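PDB 3NHV: BH2092 protein from Bacillus halodurans, which is of unknown function but carries a rhodanese-like domain, the fold of sulfurtransferases and their relatives in the phosphatase clan. Local coordinates for residues 21-26 and 32-37; 64-69 and 95-100. One frame throughout, in Å; residues are numbered along the deposited sequence.

Contact 1: 21-26 and 32-37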
loop_
_atom_site.group_PDB
_atom_site.type_symbol
_atom_site.label_atom_id
_atom_site.label_comp_id
_atom_site.label_asym_id
_atom_site.label_seq_id
_atom_site.Cartn_x
_atom_site.Cartn_y
_atom_site.Cartn_z
ATOM N N ALA B 21 5.865 -0.817 -13.023
ATOM C CA ALA B 21 6.873 -0.326 -13.945
ATOM C C ALA B 21 7.968 -1.355 -14.174
ATOM O O ALA B 21 8.257 -1.723 -15.305
ATOM C CB ALA B 21 7.483 0.972 -13.406
ATOM N N ASP B 22 8.587 -1.811 -13.094
ATOM C CA ASP B 22 9.661 -2.783 -13.226
ATOM C C ASP B 22 9.236 -4.079 -13.909
ATOM O O ASP B 22 10.001 -4.645 -14.688
ATOM C CB ASP B 22 10.268 -3.094 -11.859
ATOM C CG ASP B 22 10.912 -1.878 -11.221
ATOM O OD1 ASP B 22 11.689 -1.186 -11.911
ATOM O OD2 ASP B 22 10.642 -1.618 -10.026
ATOM N N LEU B 23 8.026 -4.549 -13.616
ATOM C CA LEU B 23 7.529 -5.779 -14.209
ATOM C C LEU B 23 7.299 -5.576 -15.703
ATOM O O LEU B 23 7.629 -6.445 -16.507
ATOM C CB LEU B 23 6.216 -6.200 -13.548
ATOM C CG LEU B 23 5.876 -7.697 -13.434
ATOM C CD1 LEU B 23 4.365 -7.853 -13.382
ATOM C CD2 LEU B 23 6.434 -8.481 -14.590
ATOM N N SER B 24 6.741 -4.424 -16.069
ATOM C CA SER B 24 6.461 -4.120 -17.469
ATOM C C SER B 24 7.741 -4.113 -18.287
ATOM O O SER B 24 7.756 -4.518 -19.446
ATOM C CB SER B 24 5.771 -2.756 -17.606
ATOM O OG SER B 24 6.676 -1.685 -17.375
ATOM N N ILE B 25 8.819 -3.638 -17.687
ATOM C CA ILE B 25 10.079 -3.606 -18.395
ATOM C C ILE B 25 10.606 -5.016 -18.571
ATOM O O ILE B 25 11.231 -5.324 -19.583
ATOM C CB ILE B 25 11.094 -2.734 -17.659
ATOM C CG1 ILE B 25 10.649 -1.272 -17.782
ATOM C CG2 ILE B 25 12.487 -2.944 -18.228
ATOM C CD1 ILE B 25 11.432 -0.297 -16.941
ATOM N N ASP B 26 10.330 -5.878 -17.600
ATOM C CA ASP B 26 10.776 -7.265 -17.669
ATOM C C ASP B 26 10.000 -8.049 -18.723
ATOM O O ASP B 26 10.576 -8.847 -19.458
ATOM C CB ASP B 26 10.622 -7.936 -16.304
ATOM C CG ASP B 26 11.798 -7.661 -15.390
ATOM O OD1 ASP B 26 11.663 -7.858 -14.162
ATOM O OD2 ASP B 26 12.864 -7.256 -15.905
ATOM N N GLU B 32 13.971 -13.619 -18.705
ATOM C CA GLU B 32 13.515 -14.943 -18.300
ATOM C C GLU B 32 13.959 -15.318 -16.889
ATOM O O GLU B 32 13.770 -16.457 -16.451
ATOM C CB GLU B 32 14.018 -15.990 -19.299
ATOM C CG GLU B 32 13.440 -15.836 -20.701
ATOM C CD GLU B 32 14.345 -16.436 -21.771
ATOM O OE1 GLU B 32 13.969 -16.403 -22.971
ATOM O OE2 GLU B 32 15.437 -16.934 -21.411
ATOM N N GLY B 33 14.536 -14.354 -16.180
ATOM C CA GLY B 33 14.986 -14.604 -14.825
ATOM C C GLY B 33 13.865 -14.547 -13.801
ATOM O O GLY B 33 14.111 -14.687 -12.608
ATOM N N ILE B 34 12.633 -14.339 -14.255
ATOM C CA ILE B 34 11.497 -14.273 -13.340
ATOM C C ILE B 34 10.350 -15.174 -13.778
ATOM O O ILE B 34 10.240 -15.543 -14.944
ATOM C CB ILE B 34 10.931 -12.838 -13.215
ATOM C CG1 ILE B 34 10.396 -12.372 -14.567
ATOM C CG2 ILE B 34 12.000 -11.898 -12.685
ATOM C CD1 ILE B 34 9.848 -10.960 -14.568
ATOM N N ILE B 35 9.493 -15.520 -12.828
ATOM C CA ILE B 35 8.340 -16.351 -13.105
ATOM C C ILE B 35 7.145 -15.674 -12.459
ATOM O O ILE B 35 6.973 -15.729 -11.243
ATOM C CB ILE B 35 8.502 -17.764 -12.498
ATOM C CG1 ILE B 35 9.819 -18.387 -12.970
ATOM C CG2 ILE B 35 7.325 -18.645 -12.917
ATOM C CD1 ILE B 35 10.077 -19.769 -12.416
ATOM N N VAL B 36 6.329 -15.016 -13.268
ATOM C CA VAL B 36 5.160 -14.334 -12.743
ATOM C C VAL B 36 4.070 -15.344 -12.394
ATOM O O VAL B 36 3.601 -16.085 -13.260
ATOM C CB VAL B 36 4.602 -13.333 -13.767
ATOM C CG1 VAL B 36 3.526 -12.483 -13.114
ATOM C CG2 VAL B 36 5.733 -12.467 -14.317
ATOM N N VAL B 37 3.667 -15.364 -11.126
ATOM C CA VAL B 37 2.639 -16.283 -10.644
ATOM C C VAL B 37 1.392 -15.557 -10.127
ATOM O O VAL B 37 1.467 -14.761 -9.184
ATOM C CB VAL B 37 3.180 -17.177 -9.491
ATOM C CG1 VAL B 37 2.112 -18.182 -9.053
ATOM C CG2 VAL B 37 4.436 -17.896 -9.928
#
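Ile34 lays its CD1 methyl against Asp26, 3.6 Å from Asp26 CB, in a contact that joins helix 20-28 to strand 34-38. Its CG1 branch stands between the backbone N and the carbonyl carbon (chi1 63°) and runs on extended, which carries CD1 out from the strand to the helix. There the methyl meets more than the methylene of Asp26, since Asp26 OD1 is also 3.6 Å from Ile34 CD1. One turn back along the helix, Leu23 completes the join: its CD2 methyl lies 4.1 Å from Val36 CG2 and 4.2 Å from Ile34 CD1, and the two side chains of Leu23 and Val36 meet at a slant. The axes of 21-26 and 34-37 come within 11.1 Å, at 118° between their N-to-C directions, so the helix lies across the strand as a layer on the parallel sheet of this alpha/beta rhodanese-like domain. Trp111 of helix 107-113 also packs on Leu23, while Ile76 and Tyr78 of strand 74-78 touch Ile34 and Val36 respectively. The Leu23 contacts are purely apolar, whereas at Asp26 the methyl makes only van der Waals contact, giving the carboxylate charge no partner across this contact.

Contact 2: 64-69 and 95-100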
loop_
_atom_site.group_PDB
_atom_site.type_symbol
_atom_site.label_atom_id
_atom_site.label_comp_id
_atom_site.label_asym_id
_atom_site.label_seq_id
_atom_site.Cartn_x
_atom_site.Cartn_y
_atom_site.Cartn_z
ATOM N N ASP B 64 4.076 -29.954 -4.944
ATOM C CA ASP B 64 3.490 -30.638 -6.102
ATOM C C ASP B 64 3.262 -29.676 -7.262
ATOM O O ASP B 64 3.498 -29.999 -8.426
ATOM C CB ASP B 64 2.140 -31.268 -5.725
ATOM C CG ASP B 64 2.290 -32.548 -4.910
ATOM O OD1 ASP B 64 1.261 -33.050 -4.386
ATOM O OD2 ASP B 64 3.435 -33.057 -4.803
ATOM N N THR B 65 2.795 -28.486 -6.930
ATOM C CA THR B 65 2.501 -27.493 -7.939
ATOM C C THR B 65 3.706 -26.646 -8.349
ATOM O O THR B 65 3.676 -25.970 -9.377
ATOM C CB THR B 65 1.367 -26.588 -7.447
ATOM O OG1 THR B 65 1.191 -25.500 -8.362
ATOM C CG2 THR B 65 1.688 -26.057 -6.057
ATOM N N THR B 66 4.776 -26.704 -7.566
ATOM C CA THR B 66 5.955 -25.905 -7.869
ATOM C C THR B 66 7.163 -26.730 -8.278
ATOM O O THR B 66 8.252 -26.190 -8.505
ATOM C CB THR B 66 6.329 -25.039 -6.660
ATOM O OG1 THR B 66 6.647 -25.887 -5.548
ATOM C CG2 THR B 66 5.151 -24.150 -6.273
ATOM N N LYS B 67 6.963 -28.039 -8.392
ATOM C CA LYS B 67 8.046 -28.949 -8.757
ATOM C C LYS B 67 8.719 -28.593 -10.084
ATOM O O LYS B 67 9.943 -28.668 -10.210
ATOM C CB LYS B 67 7.524 -30.393 -8.813
ATOM C CG LYS B 67 6.476 -30.654 -9.896
ATOM C CD LYS B 67 6.065 -32.130 -9.936
ATOM C CE LYS B 67 5.334 -32.474 -11.235
ATOM N NZ LYS B 67 6.213 -32.297 -12.445
ATOM N N ARG B 68 7.927 -28.192 -11.072
ATOM C CA ARG B 68 8.490 -27.867 -12.378
ATOM C C ARG B 68 9.019 -26.432 -12.505
ATOM O O ARG B 68 9.301 -25.973 -13.615
ATOM C CB ARG B 68 7.450 -28.126 -13.475
ATOM C CG ARG B 68 6.386 -27.044 -13.592
ATOM C CD ARG B 68 5.315 -27.123 -12.501
ATOM N NE ARG B 68 4.401 -25.977 -12.560
ATOM C CZ ARG B 68 3.835 -25.507 -13.677
ATOM N NH1 ARG B 68 4.083 -26.081 -14.853
ATOM N NH2 ARG B 68 3.018 -24.451 -13.619
ATOM N N LEU B 69 9.146 -25.724 -11.383
ATOM C CA LEU B 69 9.636 -24.344 -11.409
ATOM C C LEU B 69 11.093 -24.262 -10.990
ATOM O O LEU B 69 11.481 -24.815 -9.968
ATOM C CB LEU B 69 8.789 -23.461 -10.496
ATOM C CG LEU B 69 7.306 -23.418 -10.866
ATOM C CD1 LEU B 69 6.561 -22.471 -9.932
ATOM C CD2 LEU B 69 7.158 -22.969 -12.306
ATOM N N ALA B 95 8.744 -18.939 -0.136
ATOM C CA ALA B 95 9.998 -18.809 0.591
ATOM C C ALA B 95 10.255 -20.052 1.436
ATOM O O ALA B 95 11.401 -20.426 1.673
ATOM C CB ALA B 95 9.971 -17.569 1.475
ATOM N N GLN B 96 9.184 -20.687 1.890
ATOM C CA GLN B 96 9.310 -21.891 2.698
ATOM C C GLN B 96 9.751 -23.058 1.812
ATOM O O GLN B 96 10.452 -23.956 2.267
ATOM C CB GLN B 96 7.970 -22.189 3.382
ATOM C CG GLN B 96 7.966 -23.391 4.319
ATOM C CD GLN B 96 6.712 -23.436 5.184
ATOM O OE1 GLN B 96 5.584 -23.439 4.673
ATOM N NE2 GLN B 96 6.903 -23.471 6.502
ATOM N N LEU B 97 9.359 -23.025 0.541
ATOM C CA LEU B 97 9.726 -24.078 -0.399
ATOM C C LEU B 97 11.148 -23.905 -0.935
ATOM O O LEU B 97 11.594 -24.680 -1.782
ATOM C CB LEU B 97 8.733 -24.114 -1.569
ATOM C CG LEU B 97 7.310 -24.592 -1.256
ATOM C CD1 LEU B 97 6.348 -24.166 -2.350
ATOM C CD2 LEU B 97 7.315 -26.105 -1.092
ATOM N N GLY B 98 11.851 -22.883 -0.449
ATOM C CA GLY B 98 13.220 -22.638 -0.887
ATOM C C GLY B 98 13.399 -21.705 -2.079
ATOM O O GLY B 98 14.524 -21.495 -2.523
ATOM N N PHE B 99 12.304 -21.147 -2.595
ATOM C CA PHE B 99 12.349 -20.231 -3.733
ATOM C C PHE B 99 12.698 -18.786 -3.359
ATOM O O PHE B 99 12.484 -18.352 -2.227
ATOM C CB PHE B 99 10.995 -20.208 -4.458
ATOM C CG PHE B 99 10.753 -21.388 -5.355
ATOM C CD1 PHE B 99 9.819 -22.364 -5.014
ATOM C CD2 PHE B 99 11.456 -21.522 -6.548
ATOM C CE1 PHE B 99 9.594 -23.455 -5.852
ATOM C CE2 PHE B 99 11.240 -22.605 -7.388
ATOM C CZ PHE B 99 10.307 -23.573 -7.040
ATOM N N ARG B 100 13.247 -18.047 -4.325
ATOM C CA ARG B 100 13.563 -16.628 -4.135
ATOM C C ARG B 100 12.285 -15.980 -4.668
ATOM O O ARG B 100 11.809 -16.338 -5.752
ATOM C CB ARG B 100 14.772 -16.213 -4.978
ATOM C CG ARG B 100 16.086 -16.910 -4.600
ATOM C CD ARG B 100 16.747 -16.278 -3.382
ATOM N NE ARG B 100 17.939 -17.010 -2.958
ATOM C CZ ARG B 100 18.979 -16.451 -2.338
ATOM N NH1 ARG B 100 18.973 -15.149 -2.077
ATOM N NH2 ARG B 100 20.025 -17.189 -1.976
#
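Phe99 pushes the far edge of its ring into the turn formed by residues 66-69, and this is where the contact is tight. Leu69 O lies in the plane of the ring, 3.4 Å from Phe99 CZ, and Thr66 O comes to the same edge, 3.6 Å from that atom. Carbonyl oxygens set against the slightly positive C-H rim of an aromatic ring make a favourable, if weak, electrostatic match. Lys71 makes a cation-pi contact with the ring. Beside the carbonyls Leu69 CB packs 3.8 Å from Phe99 CZ, and Thr66 CB sits 3.7 Å from Phe99 CE1, the Thr66 and Phe99 side chains running alongside each other but pointing opposite ways. With CG anti to its carbonyl carbon (chi1 -78°), the Phe99 side chain extends toward the turn, and chi2 of 109° turns the ring edge to it.

The two backbones are shaped for this meeting. Thr66 to Leu69 form a type I beta turn, closed by the bond from Leu69 N to Thr66 O, so one carbonyl both holds the turn and faces the ring edge. Across from it, helix 86-96 ends in a Schellman motif, where Gly98 takes a positive phi of 91° and turns the chain toward strand 100-105 of the rhodanese-like sheet.

Toward Leu97 the contact thins to a meeting of side-chain ends, with Thr66 OG1 3.6 Å from Leu97 CD1. That hydroxyl has its polar partner in Asn62 O, so the methyl merely lies against it. On the solvent side of the turn, Lys67 and Arg68 direct their CB atoms away from the helix end; Arg68 NE instead reaches back to Thr65 O within its own loop, meeting it from above the carbonyl plane.

Overall arrangement
Followed from the N terminus, the chain passes helix 3-14 and strand 17-19 before contact 1 closes a short loop, five residues separating helix segment 21-26 from segment 32-37. Only after strand 54-55 does contact 2 open, and its longer loop of 25 residues takes in strand 74-78 and most of helix 86-96. The two therefore stand in series, neither nesting nor crossing, with centres 18 Å apart. Strand 74-78 links them through the sheet: it pairs with strand 34-38 on one side and with strand 100-105 on the other. Contact 1 thus fixes a helix to an inner strand, while contact 2 ties the loop between strands 54-55 and 74-78 to the end of helix 86-96 and the link that follows it to strand 100-105.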